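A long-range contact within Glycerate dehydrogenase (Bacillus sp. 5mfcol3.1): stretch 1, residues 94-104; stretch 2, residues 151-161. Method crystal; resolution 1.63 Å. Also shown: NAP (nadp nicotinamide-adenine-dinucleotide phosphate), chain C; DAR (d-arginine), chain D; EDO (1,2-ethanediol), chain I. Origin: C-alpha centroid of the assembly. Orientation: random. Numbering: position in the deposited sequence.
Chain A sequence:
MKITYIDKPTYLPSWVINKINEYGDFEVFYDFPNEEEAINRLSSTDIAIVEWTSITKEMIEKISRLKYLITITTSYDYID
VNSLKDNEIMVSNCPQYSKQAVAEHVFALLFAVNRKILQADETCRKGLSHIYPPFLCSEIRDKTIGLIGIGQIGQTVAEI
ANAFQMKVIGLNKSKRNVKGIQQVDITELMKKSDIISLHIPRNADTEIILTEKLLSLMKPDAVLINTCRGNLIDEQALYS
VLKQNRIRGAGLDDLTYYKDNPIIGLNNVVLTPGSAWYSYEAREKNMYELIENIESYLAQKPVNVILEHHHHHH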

# COMPACT_ATOMS: atom_id res chain seq x y z
N CYS A 94 -19.78 18.51 0.54
CA CYS A 94 -19.87 17.28 1.32
C CYS A 94 -18.47 17.05 1.87
O CYS A 94 -17.56 16.67 1.12
CB CYS A 94 -20.34 16.10 0.47
SG CYS A 94 -22.05 16.36 -0.14
N PRO A 95 -18.24 17.32 3.15
CA PRO A 95 -16.88 17.61 3.62
C PRO A 95 -16.05 16.43 4.08
O PRO A 95 -14.83 16.59 4.16
CB PRO A 95 -17.13 18.55 4.80
CG PRO A 95 -18.45 18.11 5.34
CD PRO A 95 -19.27 17.70 4.14
N GLN A 96 -16.66 15.30 4.44
CA GLN A 96 -15.86 14.25 5.08
C GLN A 96 -16.04 12.86 4.49
O GLN A 96 -15.35 11.93 4.93
CB GLN A 96 -16.18 14.19 6.59
CG GLN A 96 -16.03 15.51 7.31
CD GLN A 96 -15.94 15.35 8.82
OE1 GLN A 96 -15.60 14.28 9.33
NE2 GLN A 96 -16.23 16.43 9.54
N TYR A 97 -16.92 12.69 3.49
CA TYR A 97 -17.29 11.35 3.04
C TYR A 97 -16.09 10.51 2.63
O TYR A 97 -16.11 9.29 2.82
CB TYR A 97 -18.28 11.45 1.86
CG TYR A 97 -17.67 12.02 0.59
CD1 TYR A 97 -17.54 13.40 0.40
CD2 TYR A 97 -17.24 11.18 -0.43
CE1 TYR A 97 -16.96 13.91 -0.75
CE2 TYR A 97 -16.66 11.69 -1.58
CZ TYR A 97 -16.52 13.05 -1.74
OH TYR A 97 -15.95 13.54 -2.89
N SER A 98 -15.05 11.12 2.06
CA SER A 98 -14.00 10.32 1.45
C SER A 98 -12.72 10.25 2.27
O SER A 98 -11.76 9.62 1.82
CB SER A 98 -13.64 10.86 0.05
OG SER A 98 -12.84 12.03 0.16
N LYS A 99 -12.67 10.86 3.45
CA LYS A 99 -11.36 11.07 4.08
C LYS A 99 -10.66 9.76 4.40
O LYS A 99 -9.43 9.67 4.27
CB LYS A 99 -11.47 11.97 5.32
CG LYS A 99 -12.21 11.43 6.54
CD LYS A 99 -12.25 12.53 7.62
CE LYS A 99 -12.98 12.06 8.88
NZ LYS A 99 -12.82 13.00 10.03
N GLN A 100 -11.41 8.72 4.80
CA GLN A 100 -10.75 7.44 5.07
C GLN A 100 -10.30 6.77 3.78
O GLN A 100 -9.19 6.22 3.71
CB GLN A 100 -11.68 6.51 5.86
CG GLN A 100 -11.04 5.17 6.23
CD GLN A 100 -9.98 5.33 7.30
OE1 GLN A 100 -10.05 6.23 8.14
NE2 GLN A 100 -8.98 4.44 7.28
N ALA A 101 -11.14 6.80 2.75
CA ALA A 101 -10.77 6.25 1.45
C ALA A 101 -9.52 6.92 0.90
O ALA A 101 -8.59 6.25 0.43
CB ALA A 101 -11.94 6.40 0.46
N VAL A 102 -9.45 8.26 0.97
CA VAL A 102 -8.31 8.95 0.38
C VAL A 102 -7.06 8.70 1.22
O VAL A 102 -5.97 8.48 0.68
CB VAL A 102 -8.60 10.46 0.23
CG1 VAL A 102 -7.36 11.19 -0.30
CG2 VAL A 102 -9.78 10.65 -0.72
N ALA A 103 -7.20 8.74 2.55
CA ALA A 103 -6.04 8.47 3.40
C ALA A 103 -5.48 7.08 3.14
O ALA A 103 -4.26 6.90 3.05
CB ALA A 103 -6.43 8.62 4.87
N GLU A 104 -6.34 6.07 2.99
CA GLU A 104 -5.83 4.75 2.65
C GLU A 104 -5.18 4.74 1.28
O GLU A 104 -4.18 4.05 1.07
CB GLU A 104 -6.95 3.70 2.73
CG GLU A 104 -7.37 3.43 4.16
CD GLU A 104 -8.38 2.30 4.31
OE1 GLU A 104 -8.51 1.47 3.39
OE2 GLU A 104 -9.03 2.25 5.38
N GLY A 151 -6.01 19.06 7.44
CA GLY A 151 -7.42 19.13 7.75
C GLY A 151 -8.02 17.75 7.88
O GLY A 151 -7.41 16.85 8.48
N GLN A 152 -9.21 17.57 7.30
CA GLN A 152 -9.92 16.29 7.41
C GLN A 152 -9.06 15.14 6.91
O GLN A 152 -8.88 14.13 7.61
CB GLN A 152 -11.24 16.34 6.64
CG GLN A 152 -12.24 17.36 7.17
CD GLN A 152 -12.69 17.08 8.60
OE1 GLN A 152 -12.70 15.93 9.05
NE2 GLN A 152 -13.08 18.12 9.31
N ILE A 153 -8.52 15.26 5.70
CA ILE A 153 -7.79 14.13 5.12
C ILE A 153 -6.37 14.07 5.68
O ILE A 153 -5.89 13.00 6.06
CB ILE A 153 -7.81 14.19 3.58
CG1 ILE A 153 -9.26 14.21 3.10
CG2 ILE A 153 -7.10 12.95 2.99
CD1 ILE A 153 -9.44 14.34 1.56
N GLY A 154 -5.69 15.22 5.76
CA GLY A 154 -4.34 15.22 6.31
C GLY A 154 -4.28 14.62 7.70
O GLY A 154 -3.37 13.84 8.01
N GLN A 155 -5.26 14.93 8.55
CA GLN A 155 -5.26 14.37 9.90
C GLN A 155 -5.54 12.87 9.89
O GLN A 155 -5.04 12.14 10.76
CB GLN A 155 -6.28 15.08 10.77
CG GLN A 155 -5.82 16.45 11.21
CD GLN A 155 -6.86 17.18 12.02
OE1 GLN A 155 -7.44 16.61 12.95
NE2 GLN A 155 -7.11 18.44 11.69
N THR A 156 -6.33 12.39 8.93
CA THR A 156 -6.55 10.95 8.83
C THR A 156 -5.28 10.25 8.40
O THR A 156 -4.93 9.19 8.96
CB THR A 156 -7.71 10.65 7.86
OG1 THR A 156 -8.86 11.41 8.24
CG2 THR A 156 -8.07 9.17 7.92
N VAL A 157 -4.55 10.83 7.45
CA VAL A 157 -3.26 10.27 7.06
C VAL A 157 -2.31 10.27 8.25
O VAL A 157 -1.59 9.29 8.49
CB VAL A 157 -2.67 11.06 5.87
CG1 VAL A 157 -1.20 10.66 5.63
CG2 VAL A 157 -3.50 10.83 4.62
N ALA A 158 -2.30 11.36 9.02
CA ALA A 158 -1.43 11.41 10.20
C ALA A 158 -1.74 10.29 11.18
O ALA A 158 -0.83 9.71 11.79
CB ALA A 158 -1.54 12.78 10.88
N GLU A 159 -3.03 9.99 11.38
CA GLU A 159 -3.39 8.93 12.32
C GLU A 159 -2.81 7.60 11.88
O GLU A 159 -2.25 6.84 12.69
CB GLU A 159 -4.90 8.80 12.45
CG GLU A 159 -5.62 9.95 13.07
CD GLU A 159 -7.10 9.66 13.17
OE1 GLU A 159 -7.46 8.58 13.69
OE2 GLU A 159 -7.91 10.49 12.70
N ILE A 160 -2.96 7.28 10.59
CA ILE A 160 -2.40 6.04 10.06
C ILE A 160 -0.88 6.07 10.16
O ILE A 160 -0.25 5.08 10.56
CB ILE A 160 -2.85 5.82 8.61
CG1 ILE A 160 -4.38 5.67 8.54
CG2 ILE A 160 -2.16 4.60 8.03
CD1 ILE A 160 -4.90 5.67 7.14
N ALA A 161 -0.26 7.20 9.82
CA ALA A 161 1.19 7.31 9.89
C ALA A 161 1.69 7.15 11.32
O ALA A 161 2.68 6.43 11.56
CB ALA A 161 1.65 8.65 9.33
PA NAP C . -9.80 20.56 4.71
O1A NAP C . -10.42 21.89 4.32
O2A NAP C . -10.34 19.81 5.89
O5B NAP C . -8.24 20.81 4.97
C5B NAP C . -7.48 21.67 4.13
C4B NAP C . -6.12 21.85 4.79
O4B NAP C . -5.31 22.63 3.90
C3B NAP C . -6.21 22.64 6.10
O3B NAP C . -5.13 22.23 6.97
C2B NAP C . -5.94 24.06 5.67
O2B NAP C . -5.42 24.87 6.71
C1B NAP C . -4.89 23.80 4.61
N9A NAP C . -4.72 24.96 3.72
C8A NAP C . -5.69 25.63 3.06
N7A NAP C . -5.16 26.65 2.36
C5A NAP C . -3.84 26.65 2.59
C6A NAP C . -2.68 27.46 2.16
N6A NAP C . -2.85 28.51 1.33
N1A NAP C . -1.46 27.11 2.63
C2A NAP C . -1.28 26.06 3.47
N3A NAP C . -2.28 25.27 3.90
C4A NAP C . -3.56 25.53 3.49
O3 NAP C . -9.78 19.69 3.35
PN NAP C . -9.79 18.09 3.22
O1N NAP C . -11.17 17.54 3.53
O2N NAP C . -8.61 17.51 3.96
O5D NAP C . -9.57 17.94 1.63
C5D NAP C . -8.38 18.46 1.02
C4D NAP C . -8.45 18.30 -0.49
O4D NAP C . -8.45 16.92 -0.82
C3D NAP C . -9.74 18.81 -1.13
O3D NAP C . -9.72 20.23 -1.35
C2D NAP C . -9.79 18.01 -2.42
O2D NAP C . -9.23 18.78 -3.49
C1D NAP C . -8.95 16.76 -2.14
N1N NAP C . -9.77 15.55 -2.25
C2N NAP C . -9.39 14.58 -3.10
C3N NAP C . -10.15 13.42 -3.25
C7N NAP C . -9.73 12.35 -4.23
O7N NAP C . -10.55 11.51 -4.58
N7N NAP C . -8.50 12.37 -4.76
C4N NAP C . -11.32 13.28 -2.49
C5N NAP C . -11.69 14.30 -1.62
C6N NAP C . -10.88 15.43 -1.52
P2B NAP C . -6.35 25.66 7.77
O1X NAP C . -7.32 26.48 6.95
O2X NAP C . -7.04 24.58 8.56
O3X NAP C . -5.35 26.44 8.59
N DAR D . -12.42 15.78 -6.21
CA DAR D . -12.76 14.93 -5.07
CB DAR D . -13.43 13.62 -5.52
CG DAR D . -14.77 13.84 -6.24
CD DAR D . -15.59 12.56 -6.30
NE DAR D . -16.94 12.69 -6.86
CZ DAR D . -18.02 12.39 -6.13
NH1 DAR D . -17.96 12.41 -4.80
NH2 DAR D . -19.17 12.07 -6.72
C DAR D . -13.59 15.69 -4.06
O DAR D . -14.44 15.14 -3.33
OXT DAR D . -13.39 16.90 -3.97
C1 EDO I . -7.43 6.17 10.36
O1 EDO I . -8.84 6.41 10.46
C2 EDO I . -7.11 4.73 10.77
O2 EDO I . -7.54 3.82 9.75
O HOH W 1 -9.98 13.84 10.23

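The contact pairs two helices, residues 99-104 and 152-161, whose axes approach to 8.6 Å and cross with an angle of 54° between their N-to-C directions. The backbones come closest at two points: the CA atoms of Lys99 and Ile153 lie 4.8 Å apart, and one helical turn later those of Ala103 and Val157 lie 4.9 Å apart. Together the two stretches bury 524 Å² against each other.

Stretch 2 opens at Gly151, which occupies the N-cap position and makes no contact with stretch 1. A CB on this residue would fall 1.9 Å from O5B of NADP, so the absence of a side chain leaves room for the cofactor. The first turn of the helix then presents its free backbone amides to the pyrophosphate: Gln152 N donates to NAP O2A at 2.9 Å, and Ile153 N donates to NAP O2N at 2.8 Å.

Gln152 points toward stretch 1 and supplies the polar end of the contact. Its OE1 accepts a hydrogen bond from Lys99 NZ at 3.1 Å, the one direct hydrogen bond between the stretches. The same ammonium group donates to Gln96 OE1, 3.1 Å from Lys99 NZ, so one ammonium group bonds to both amide oxygens, and the three atoms form a nearly equilateral triangle. These oxygens, Gln96 OE1 and Gln152 OE1, are 3.3 Å apart and, both being acceptors, do not bond to each other; the shared positive charge offsets their proximity. A water extends the link, accepting from Lys99 NZ at 3.0 Å and donating to Gln152 O at 2.9 Å.

Ile153 begins the apolar part of the interface. Its CB is directed sideways, yet its side chain reaches several residues of stretch 1: CG1 lies 3.9 Å from Lys99 CB, and CG2 packs 3.7 Å from Val102 CG1. Val102 also approaches the nicotinamide ring, with its CG2 3.5 Å from NAP C4N, so the residue touches both the neighbouring helix and the cofactor. Gly154 and Gln155 make no contact with stretch 1.

Thr156 faces stretch 1 and turns its hydroxyl back into its own helix, where OG1 donates to Gln152 O at 2.8 Å. This bond accompanies a weak backbone bond from Thr156 N to the same oxygen, at 3.4 Å. The methyl is left for packing, with CG2 3.5 Å from Ala103 CB and 3.6 Å from Gln100 OE1, while OG1 lies 3.6 Å from the aliphatic Lys99 CD.

Val157 adds a contact of 3.7 Å between its CG2 and Ala103 CB. Ala158 and Glu159 take no part, although the CA-to-CB bond of Glu159 points toward stretch 1. Ile160, in the all-staggered mt rotamer, closes the interface by placing CD1 4.0 Å from Ala103 CB. The methyl of Ala103 thus meets Thr156, Val157 and Ile160. Nearby, Gln100 NE2 donates to Glu104 OE2 at 2.9 Å, a nearly linear bond within stretch 1. Ala161 makes no contact with stretch 1.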